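Local coordinates for uncharacterized protein YhfS (Escherichia coli, PDB 4J8L) that is of unknown function but carries pyridoxal 5'-phosphate covalently bound to a lysine, as in aminotransferase-like enzymes, at residues V51-L59 with I227-L236; Q249-L260 with N341-L351. All coordinates share one frame; numbering follows the deposited sequence. Where two conformers were deposited one is given.

Contact 1: V51-L59 with I227-L236; sequences VTQRVEQVL and IQGAQALEVL. With ACY (acetic acid), chain D.
Thr52 and Val55 on one helix meet Ala232 and Leu236 on another, a nearly parallel helix pair (24° between the short axes, 8.4 Å apart) in the large domain of a PLP-dependent, aminotransferase-like fold. The pair draws closest at Gly229, whose CA lies 5.0 Å from that of Thr52; a side chain there would press on Val51 CB. The buried Thr52 OG1 donates to Ile227 O at 2.7 Å, tilted 34° from the carbonyl plane. Val51 CG1 meets Leu233 CG (3.8 Å), the two side chains crossing at about a right angle. One turn on, Val55 straddles Ala232: CG2 meets the methyl CB at 3.7 Å, while CG1, set anti to the backbone N (chi1 168°), meets Ala232 O at 3.6 Å and Leu236 CG at 3.8 Å, tip to tip with that leucine. Leu236 CD2 then reaches on to Val58 CG1 and Leu59 CD2.

Behind this shell, Leu21 and Ile25 of helix 11-28 cover Val58, and Leu70 of strand 67-72 touches Leu59 and Ala232. Arg54 NE bonds OXT of an acetic acid, probably from the crystallisation liquor. Gln228, the N-cap residue, has its backbone N bound in plane to a lone pair of Gln231 OE1.

Contact 2: Q249-L260 with N341-L351; sequences QAGVSERLLALL and NPNRSGEETVL
This is a partly buried helix-to-turn-and-helix contact in the C-terminal domain: helix 249-260 lies across the end of strand 337-341, the type II' turn Pro342-Ser345 and the start of helix 347-351, with the short helix axes crossing at -48°. Glu347 fits as a knob among Val252, Arg255, Leu256 and Leu259, with its CB 3.9 Å from Leu256 CB. Its CG stands between the backbone N and carbonyl carbon (chi1 63°), and a bend at chi2 turns the carboxylate to Arg255. The guanidinium grips it side-on in a two-nitrogen salt bridge. Arg255 NE gives a nearly straight bond to OE2 of Glu347 (2.7 Å, 172°), in the guanidinium plane but from above the carboxylate plane, whereas NH2 reaches OE1 on its syn side. Without the carboxylate, as with an alanine here, the Arg255 guanidinium would probably lose its charged mate, though not its packing over Gly251 O, and a gap would open beside Leu259 CD1.

At the turn, Gln249 brings in its amide on an extended chain. Its OE1 accepts from Arg344 NH1 (2.9 Å) on a lone pair; a water lies within bonding distance of that oxygen and of Asn343 OD1, and accepts from Arg344 NH2. The turn is braced from within: Asn341 OD1 takes Asn343 N in an Asx turn, and Pro342 O accepts both the N and OG of Ser345. Apolar contacts include Val252 CG1 on Pro342 CB (3.8 Å), Leu256 CD2 on Val350 CG1 (3.6 Å) and Leu260 CD2 sliding past Leu351 CD1.

Asn341 ND2 and Asn343 ND2 are hydrogen-bonded to Glu310 OE2 and Pro316 O. Leu281 of strand 279-285 meets Ser253, Leu256 and Leu260, and strand 268-275 touches Leu257 and Leu260; helices 249-260 and 347-360 lie side by side over one face of the antiparallel sheet, Leu256 and Val350 meeting between them.

In the fold
Both contacts use helix 229-261: its first turns belong to contact 1 and its last turns to contact 2. Their centres lie 33 Å apart and their nearest atoms about 14 Å, so neither touches the other. Along the chain they come in series, 51-59 with 227-236 closing before 249-260 with 341-351 opens. Contact 1 falls in the aminotransferase-related region, beside the seven-stranded mixed sheet through strands 67-72 and 203-208; contact 2 falls in the C-terminal family region, beside the four-stranded antiparallel sheet. The one long helix thus runs from the large domain into the small one, consistent with the two-domain architecture of PLP-dependent enzymes of this type.

Contact 1: V51-L59 with I227-L236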
loop_
_atom_site.group_PDB
_atom_site.type_symbol
_atom_site.label_atom_id
_atom_site.label_comp_id
_atom_site.label_asym_id
_atom_site.label_seq_id
_atom_site.Cartn_x
_atom_site.Cartn_y
_atom_site.Cartn_z
ATOM N N VAL A 51 24.385 7.501 3.766
ATOM C CA VAL A 51 23.125 8.220 3.621
ATOM C C VAL A 51 21.924 7.272 3.677
ATOM O O VAL A 51 20.873 7.604 4.229
ATOM C CB VAL A 51 23.109 9.065 2.330
ATOM C CG1 VAL A 51 21.698 9.582 2.048
ATOM C CG2 VAL A 51 24.099 10.205 2.449
ATOM N N THR A 52 22.094 6.063 3.149
ATOM C CA THR A 52 21.019 5.076 3.208
ATOM C C THR A 52 20.706 4.694 4.658
ATOM O O THR A 52 19.536 4.607 5.039
ATOM C CB THR A 52 21.343 3.854 2.338
ATOM O OG1 THR A 52 21.515 4.300 0.983
ATOM C CG2 THR A 52 20.197 2.817 2.383
ATOM N N GLN A 53 21.749 4.495 5.464
ATOM C CA GLN A 53 21.538 4.234 6.882
ATOM C C GLN A 53 20.736 5.371 7.505
ATOM O O GLN A 53 19.746 5.128 8.192
ATOM C CB GLN A 53 22.854 4.060 7.640
ATOM C CG GLN A 53 22.623 3.783 9.125
ATOM C CD GLN A 53 23.887 3.810 9.965
ATOM O OE1 GLN A 53 24.773 4.644 9.768
ATOM N NE2 GLN A 53 23.971 2.892 10.921
ATOM N N ARG A 54 21.155 6.609 7.247
ATOM C CA ARG A 54 20.481 7.765 7.835
ATOM C C ARG A 54 19.004 7.795 7.448
ATOM O O ARG A 54 18.140 8.066 8.281
ATOM C CB ARG A 54 21.137 9.076 7.397
ATOM C CG ARG A 54 22.493 9.335 7.980
ATOM C CD ARG A 54 22.993 10.720 7.572
ATOM N NE ARG A 54 24.352 10.977 8.029
ATOM C CZ ARG A 54 24.653 11.658 9.127
ATOM N NH1 ARG A 54 23.686 12.157 9.883
ATOM N NH2 ARG A 54 25.921 11.848 9.465
ATOM N N VAL A 55 18.721 7.540 6.174
ATOM C CA VAL A 55 17.345 7.542 5.697
ATOM C C VAL A 55 16.546 6.459 6.412
ATOM O O VAL A 55 15.406 6.675 6.820
ATOM C CB VAL A 55 17.260 7.367 4.154
ATOM C CG1 VAL A 55 15.817 7.080 3.720
ATOM C CG2 VAL A 55 17.790 8.609 3.447
ATOM N N GLU A 56 17.160 5.295 6.586
ATOM C CA GLU A 56 16.505 4.210 7.313
ATOM C C GLU A 56 16.194 4.622 8.751
ATOM O O GLU A 56 15.108 4.320 9.256
ATOM C CB GLU A 56 17.348 2.932 7.245
ATOM C CG GLU A 56 17.312 2.324 5.845
ATOM C CD GLU A 56 18.402 1.300 5.595
ATOM O OE1 GLU A 56 19.376 1.242 6.377
ATOM O OE2 GLU A 56 18.268 0.542 4.603
ATOM N N GLN A 57 17.118 5.349 9.385
ATOM C CA GLN A 57 16.877 5.871 10.726
ATOM C C GLN A 57 15.696 6.838 10.727
ATOM O O GLN A 57 14.876 6.828 11.645
ATOM C CB GLN A 57 18.137 6.549 11.290
ATOM C CG GLN A 57 19.241 5.546 11.637
ATOM C CD GLN A 57 20.553 6.217 11.961
ATOM O OE1 GLN A 57 20.648 7.442 11.960
ATOM N NE2 GLN A 57 21.577 5.417 12.243
ATOM N N VAL A 58 15.623 7.689 9.706
ATOM C CA VAL A 58 14.516 8.635 9.610
ATOM C C VAL A 58 13.190 7.897 9.441
ATOM O O VAL A 58 12.197 8.224 10.096
ATOM C CB VAL A 58 14.709 9.611 8.430
ATOM C CG1 VAL A 58 13.443 10.405 8.188
ATOM C CG2 VAL A 58 15.866 10.553 8.717
ATOM N N LEU A 59 13.177 6.907 8.558
ATOM C CA LEU A 59 11.960 6.120 8.347
ATOM C C LEU A 59 11.507 5.451 9.648
ATOM O O LEU A 59 10.325 5.486 9.991
ATOM C CB LEU A 59 12.170 5.055 7.272
ATOM C CG LEU A 59 12.401 5.583 5.862
ATOM C CD1 LEU A 59 12.470 4.426 4.876
ATOM C CD2 LEU A 59 11.299 6.538 5.490
ATOM N N ILE A 227 20.546 -0.343 -1.354
ATOM C CA ILE A 227 19.884 0.806 -1.950
ATOM C C ILE A 227 20.874 1.974 -1.889
ATOM O O ILE A 227 21.413 2.296 -0.821
ATOM C CB ILE A 227 18.575 1.112 -1.200
ATOM C CG1 ILE A 227 17.621 -0.089 -1.289
ATOM C CG2 ILE A 227 17.902 2.368 -1.748
ATOM C CD1 ILE A 227 17.435 -0.648 -2.721
ATOM N N GLN A 228 21.156 2.596 -3.033
ATOM C CA GLN A 228 22.186 3.641 -3.046
ATOM C C GLN A 228 21.685 4.939 -2.406
ATOM O O GLN A 228 20.474 5.149 -2.297
ATOM C CB GLN A 228 22.688 3.896 -4.469
ATOM C CG GLN A 228 23.285 2.651 -5.134
ATOM C CD GLN A 228 24.459 2.057 -4.347
ATOM O OE1 GLN A 228 25.166 2.758 -3.642
ATOM N NE2 GLN A 228 24.661 0.750 -4.485
ATOM N N GLY A 229 22.620 5.785 -1.966
ATOM C CA GLY A 229 22.281 7.007 -1.258
ATOM C C GLY A 229 21.272 7.866 -2.006
ATOM O O GLY A 229 20.313 8.360 -1.414
ATOM N N ALA A 230 21.470 8.027 -3.311
ATOM C CA ALA A 230 20.579 8.873 -4.106
ATOM C C ALA A 230 19.159 8.301 -4.144
ATOM O O ALA A 230 18.173 9.041 -4.084
ATOM C CB ALA A 230 21.121 9.056 -5.517
ATOM N N GLN A 231 19.060 6.981 -4.257
ATOM C CA GLN A 231 17.757 6.323 -4.218
ATOM C C GLN A 231 17.091 6.531 -2.865
ATOM O O GLN A 231 15.892 6.792 -2.779
ATOM C CB GLN A 231 17.900 4.828 -4.473
ATOM C CG GLN A 231 18.329 4.450 -5.869
ATOM C CD GLN A 231 18.511 2.954 -5.982
ATOM O OE1 GLN A 231 19.382 2.374 -5.324
ATOM N NE2 GLN A 231 17.674 2.317 -6.789
ATOM N N ALA A 232 17.880 6.411 -1.803
ATOM C CA ALA A 232 17.350 6.583 -0.460
ATOM C C ALA A 232 16.802 7.999 -0.275
ATOM O O ALA A 232 15.736 8.183 0.311
ATOM C CB ALA A 232 18.425 6.284 0.584
ATOM N N LEU A 233 17.542 8.999 -0.753
ATOM C CA LEU A 233 17.059 10.377 -0.696
ATOM C C LEU A 233 15.782 10.558 -1.518
ATOM O O LEU A 233 14.893 11.312 -1.125
ATOM C CB LEU A 233 18.138 11.337 -1.176
ATOM C CG LEU A 233 19.305 11.413 -0.193
ATOM C CD1 LEU A 233 20.454 12.148 -0.841
ATOM C CD2 LEU A 233 18.841 12.131 1.067
ATOM N N GLU A 234 15.678 9.858 -2.644
ATOM C CA GLU A 234 14.459 9.944 -3.446
ATOM C C GLU A 234 13.253 9.346 -2.716
ATOM O O GLU A 234 12.120 9.811 -2.890
ATOM C CB GLU A 234 14.630 9.284 -4.815
ATOM C CG GLU A 234 13.458 9.567 -5.750
ATOM C CD GLU A 234 13.630 8.967 -7.129
ATOM O OE1 GLU A 234 14.789 8.701 -7.520
ATOM O OE2 GLU A 234 12.597 8.771 -7.814
ATOM N N VAL A 235 13.498 8.325 -1.901
ATOM C CA VAL A 235 12.437 7.758 -1.081
ATOM C C VAL A 235 11.895 8.835 -0.136
ATOM O O VAL A 235 10.686 9.004 -0.005
ATOM C CB VAL A 235 12.941 6.560 -0.239
ATOM C CG1 VAL A 235 11.907 6.178 0.824
ATOM C CG2 VAL A 235 13.238 5.363 -1.146
ATOM N N LEU A 236 12.789 9.547 0.544
ATOM C CA LEU A 236 12.342 10.618 1.432
ATOM C C LEU A 236 11.580 11.703 0.687
ATOM O O LEU A 236 10.558 12.188 1.173
ATOM C CB LEU A 236 13.523 11.271 2.153
ATOM C CG LEU A 236 14.220 10.483 3.242
ATOM C CD1 LEU A 236 15.258 11.403 3.882
ATOM C CD2 LEU A 236 13.203 10.007 4.258
HETATM C C ACY D . 27.589 10.803 5.660
HETATM O O ACY D . 28.422 10.709 4.730
HETATM O OXT ACY D . 26.353 10.917 5.486
HETATM C CH3 ACY D . 28.099 10.773 7.069
#

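Contact 2: Q249-L260 with N341-L351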
loop_
_atom_site.group_PDB
_atom_site.type_symbol
_atom_site.label_atom_id
_atom_site.label_comp_id
_atom_site.label_asym_id
_atom_site.label_seq_id
_atom_site.Cartn_x
_atom_site.Cartn_y
_atom_site.Cartn_z
ATOM N N GLN A 249 -6.290 14.079 -2.966
ATOM C CA GLN A 249 -6.953 13.061 -3.785
ATOM C C GLN A 249 -8.176 12.499 -3.071
ATOM O O GLN A 249 -9.211 12.237 -3.700
ATOM C CB GLN A 249 -5.997 11.916 -4.139
ATOM C CG GLN A 249 -6.675 10.786 -4.924
ATOM C CD GLN A 249 -5.774 9.595 -5.170
ATOM O OE1 GLN A 249 -4.581 9.740 -5.420
ATOM N NE2 GLN A 249 -6.352 8.399 -5.120
ATOM N N ALA A 250 -8.054 12.291 -1.763
ATOM C CA ALA A 250 -9.165 11.741 -0.988
ATOM C C ALA A 250 -10.364 12.679 -1.051
ATOM O O ALA A 250 -11.506 12.229 -1.144
ATOM C CB ALA A 250 -8.752 11.486 0.457
ATOM N N GLY A 251 -10.093 13.981 -1.010
ATOM C CA GLY A 251 -11.130 14.985 -1.157
ATOM C C GLY A 251 -11.793 14.940 -2.524
ATOM O O GLY A 251 -13.023 15.054 -2.634
ATOM N N VAL A 252 -10.981 14.793 -3.567
ATOM C CA VAL A 252 -11.492 14.655 -4.937
ATOM C C VAL A 252 -12.422 13.445 -5.049
ATOM O O VAL A 252 -13.522 13.539 -5.599
ATOM C CB VAL A 252 -10.333 14.535 -5.947
ATOM C CG1 VAL A 252 -10.821 14.076 -7.308
ATOM C CG2 VAL A 252 -9.606 15.872 -6.070
ATOM N N SER A 253 -11.993 12.311 -4.504
ATOM C CA SER A 253 -12.814 11.107 -4.561
ATOM C C SER A 253 -14.150 11.273 -3.839
ATOM O O SER A 253 -15.184 10.833 -4.341
ATOM C CB SER A 253 -12.053 9.896 -4.032
ATOM O OG SER A 253 -11.037 9.532 -4.946
ATOM N N GLU A 254 -14.139 11.923 -2.677
ATOM C CA GLU A 254 -15.387 12.165 -1.961
ATOM C C GLU A 254 -16.295 13.119 -2.740
ATOM O O GLU A 254 -17.506 12.898 -2.824
ATOM C CB GLU A 254 -15.126 12.710 -0.554
ATOM C CG GLU A 254 -14.433 11.724 0.395
ATOM C CD GLU A 254 -15.377 10.693 1.014
ATOM O OE1 GLU A 254 -16.572 10.643 0.639
ATOM O OE2 GLU A 254 -14.915 9.927 1.888
ATOM N N ARG A 255 -15.725 14.172 -3.316
ATOM C CA ARG A 255 -16.563 15.124 -4.054
ATOM C C ARG A 255 -17.132 14.499 -5.333
ATOM O O ARG A 255 -18.293 14.737 -5.688
ATOM C CB ARG A 255 -15.821 16.434 -4.339
ATOM C CG ARG A 255 -15.571 17.259 -3.067
ATOM C CD ARG A 255 -15.029 18.657 -3.359
ATOM N NE ARG A 255 -13.824 18.620 -4.184
ATOM C CZ ARG A 255 -12.590 18.435 -3.716
ATOM N NH1 ARG A 255 -12.376 18.290 -2.414
ATOM N NH2 ARG A 255 -11.565 18.399 -4.557
ATOM N N LEU A 256 -16.313 13.695 -6.001
ATOM C CA LEU A 256 -16.727 12.962 -7.186
ATOM C C LEU A 256 -17.861 12.005 -6.844
ATOM O O LEU A 256 -18.860 11.937 -7.560
ATOM C CB LEU A 256 -15.542 12.188 -7.752
ATOM C CG LEU A 256 -15.775 11.311 -8.976
ATOM C CD1 LEU A 256 -16.287 12.152 -10.127
ATOM C CD2 LEU A 256 -14.471 10.623 -9.341
ATOM N N LEU A 257 -17.703 11.254 -5.751
ATOM C CA LEU A 257 -18.747 10.320 -5.322
ATOM C C LEU A 257 -20.076 11.029 -5.084
ATOM O O LEU A 257 -21.125 10.567 -5.536
ATOM C CB LEU A 257 -18.329 9.566 -4.056
ATOM C CG LEU A 257 -19.356 8.576 -3.503
ATOM C CD1 LEU A 257 -19.599 7.413 -4.469
ATOM C CD2 LEU A 257 -18.934 8.046 -2.130
ATOM N N ALA A 258 -20.030 12.160 -4.386
ATOM C CA ALA A 258 -21.244 12.926 -4.115
ATOM C C ALA A 258 -21.925 13.394 -5.401
ATOM O O ALA A 258 -23.152 13.310 -5.529
ATOM C CB ALA A 258 -20.939 14.117 -3.206
ATOM N N LEU A 259 -21.131 13.889 -6.345
ATOM C CA LEU A 259 -21.670 14.343 -7.624
ATOM C C LEU A 259 -22.343 13.199 -8.384
ATOM O O LEU A 259 -23.438 13.369 -8.921
ATOM C CB LEU A 259 -20.575 14.985 -8.478
ATOM C CG LEU A 259 -20.065 16.349 -8.004
ATOM C CD1 LEU A 259 -18.741 16.696 -8.673
ATOM C CD2 LEU A 259 -21.117 17.415 -8.282
ATOM N N LEU A 260 -21.699 12.036 -8.418
ATOM C CA LEU A 260 -22.268 10.885 -9.112
ATOM C C LEU A 260 -23.542 10.411 -8.430
ATOM O O LEU A 260 -24.532 10.103 -9.094
ATOM C CB LEU A 260 -21.261 9.739 -9.188
ATOM C CG LEU A 260 -20.070 9.998 -10.106
ATOM C CD1 LEU A 260 -19.032 8.882 -9.995
ATOM C CD2 LEU A 260 -20.551 10.161 -11.541
ATOM N N ASN A 341 -9.153 5.807 -10.332
ATOM C CA ASN A 341 -8.255 6.396 -9.340
ATOM C C ASN A 341 -7.911 7.784 -9.854
ATOM O O ASN A 341 -7.182 7.921 -10.841
ATOM C CB ASN A 341 -6.999 5.544 -9.192
ATOM C CG ASN A 341 -6.105 6.006 -8.044
ATOM O OD1 ASN A 341 -6.065 7.188 -7.709
ATOM N ND2 ASN A 341 -5.380 5.064 -7.443
ATOM N N PRO A 342 -8.453 8.821 -9.206
ATOM C CA PRO A 342 -8.254 10.187 -9.713
ATOM C C PRO A 342 -6.790 10.627 -9.792
ATOM O O PRO A 342 -6.503 11.584 -10.507
ATOM C CB PRO A 342 -8.990 11.047 -8.683
ATOM C CG PRO A 342 -10.040 10.129 -8.114
ATOM C CD PRO A 342 -9.343 8.799 -8.030
ATOM N N ASN A 343 -5.890 9.970 -9.063
ATOM C CA ASN A 343 -4.509 10.419 -9.031
ATOM C C ASN A 343 -4.445 11.915 -8.713
ATOM O O ASN A 343 -5.038 12.338 -7.729
ATOM C CB ASN A 343 -3.760 10.041 -10.315
ATOM C CG ASN A 343 -3.507 8.537 -10.411
ATOM O OD1 ASN A 343 -3.215 7.889 -9.407
ATOM N ND2 ASN A 343 -3.619 7.981 -11.614
ATOM N N ARG A 344 -3.793 12.711 -9.558
ATOM C CA ARG A 344 -3.596 14.132 -9.246
ATOM C C ARG A 344 -4.678 15.039 -9.844
ATOM O O ARG A 344 -4.590 16.272 -9.720
ATOM C CB ARG A 344 -2.220 14.618 -9.725
ATOM C CG ARG A 344 -1.042 13.738 -9.313
ATOM C CD ARG A 344 -0.594 13.969 -7.863
ATOM N NE ARG A 344 -1.546 13.471 -6.861
ATOM C CZ ARG A 344 -1.751 12.188 -6.577
ATOM N NH1 ARG A 344 -2.627 11.857 -5.638
ATOM N NH2 ARG A 344 -1.102 11.236 -7.233
ATOM N N SER A 345 -5.669 14.438 -10.491
ATOM C CA SER A 345 -6.729 15.207 -11.150
ATOM C C SER A 345 -7.811 15.651 -10.170
ATOM O O SER A 345 -7.879 15.180 -9.032
ATOM C CB SER A 345 -7.365 14.385 -12.271
ATOM O OG SER A 345 -8.148 13.336 -11.743
ATOM N N GLY A 346 -8.656 16.569 -10.627
ATOM C CA GLY A 346 -9.806 17.013 -9.864
ATOM C C GLY A 346 -11.074 16.333 -10.346
ATOM O O GLY A 346 -11.091 15.674 -11.387
ATOM N N GLU A 347 -12.137 16.486 -9.573
ATOM C CA GLU A 347 -13.363 15.752 -9.841
ATOM C C GLU A 347 -14.037 16.247 -11.108
ATOM O O GLU A 347 -14.682 15.471 -11.818
ATOM C CB GLU A 347 -14.317 15.825 -8.646
ATOM C CG GLU A 347 -14.815 17.231 -8.304
ATOM C CD GLU A 347 -13.890 18.003 -7.366
ATOM O OE1 GLU A 347 -12.719 17.597 -7.186
ATOM O OE2 GLU A 347 -14.350 19.010 -6.798
ATOM N N GLU A 348 -13.888 17.530 -11.409
ATOM C CA GLU A 348 -14.539 18.047 -12.605
ATOM C C GLU A 348 -13.917 17.459 -13.869
ATOM O O GLU A 348 -14.615 17.213 -14.858
ATOM C CB GLU A 348 -14.534 19.574 -12.627
ATOM C CG GLU A 348 -15.245 20.222 -11.445
ATOM C CD GLU A 348 -16.745 19.948 -11.404
ATOM O OE1 GLU A 348 -17.302 19.429 -12.397
ATOM O OE2 GLU A 348 -17.370 20.261 -10.369
ATOM N N THR A 349 -12.608 17.215 -13.830
ATOM C CA THR A 349 -11.919 16.560 -14.938
ATOM C C THR A 349 -12.397 15.119 -15.108
ATOM O O THR A 349 -12.661 14.671 -16.221
ATOM C CB THR A 349 -10.390 16.581 -14.732
ATOM O OG1 THR A 349 -9.913 17.921 -14.894
ATOM C CG2 THR A 349 -9.673 15.677 -15.731
ATOM N N VAL A 350 -12.512 14.390 -14.005
ATOM C CA VAL A 350 -12.962 13.003 -14.090
ATOM C C VAL A 350 -14.387 12.946 -14.628
ATOM O O VAL A 350 -14.705 12.122 -15.500
ATOM C CB VAL A 350 -12.876 12.289 -12.727
ATOM C CG1 VAL A 350 -13.526 10.907 -12.799
ATOM C CG2 VAL A 350 -11.417 12.166 -12.291
ATOM N N LEU A 351 -15.234 13.843 -14.134
ATOM C CA LEU A 351 -16.630 13.900 -14.576
ATOM C C LEU A 351 -16.715 14.240 -16.062
ATOM O O LEU A 351 -17.514 13.651 -16.799
ATOM C CB LEU A 351 -17.404 14.920 -13.738
ATOM C CG LEU A 351 -18.923 14.968 -13.765
ATOM C CD1 LEU A 351 -19.486 13.682 -13.189
ATOM C CD2 LEU A 351 -19.397 16.164 -12.960
HETATM O O HOH W 1 -2.571 8.467 -6.728
#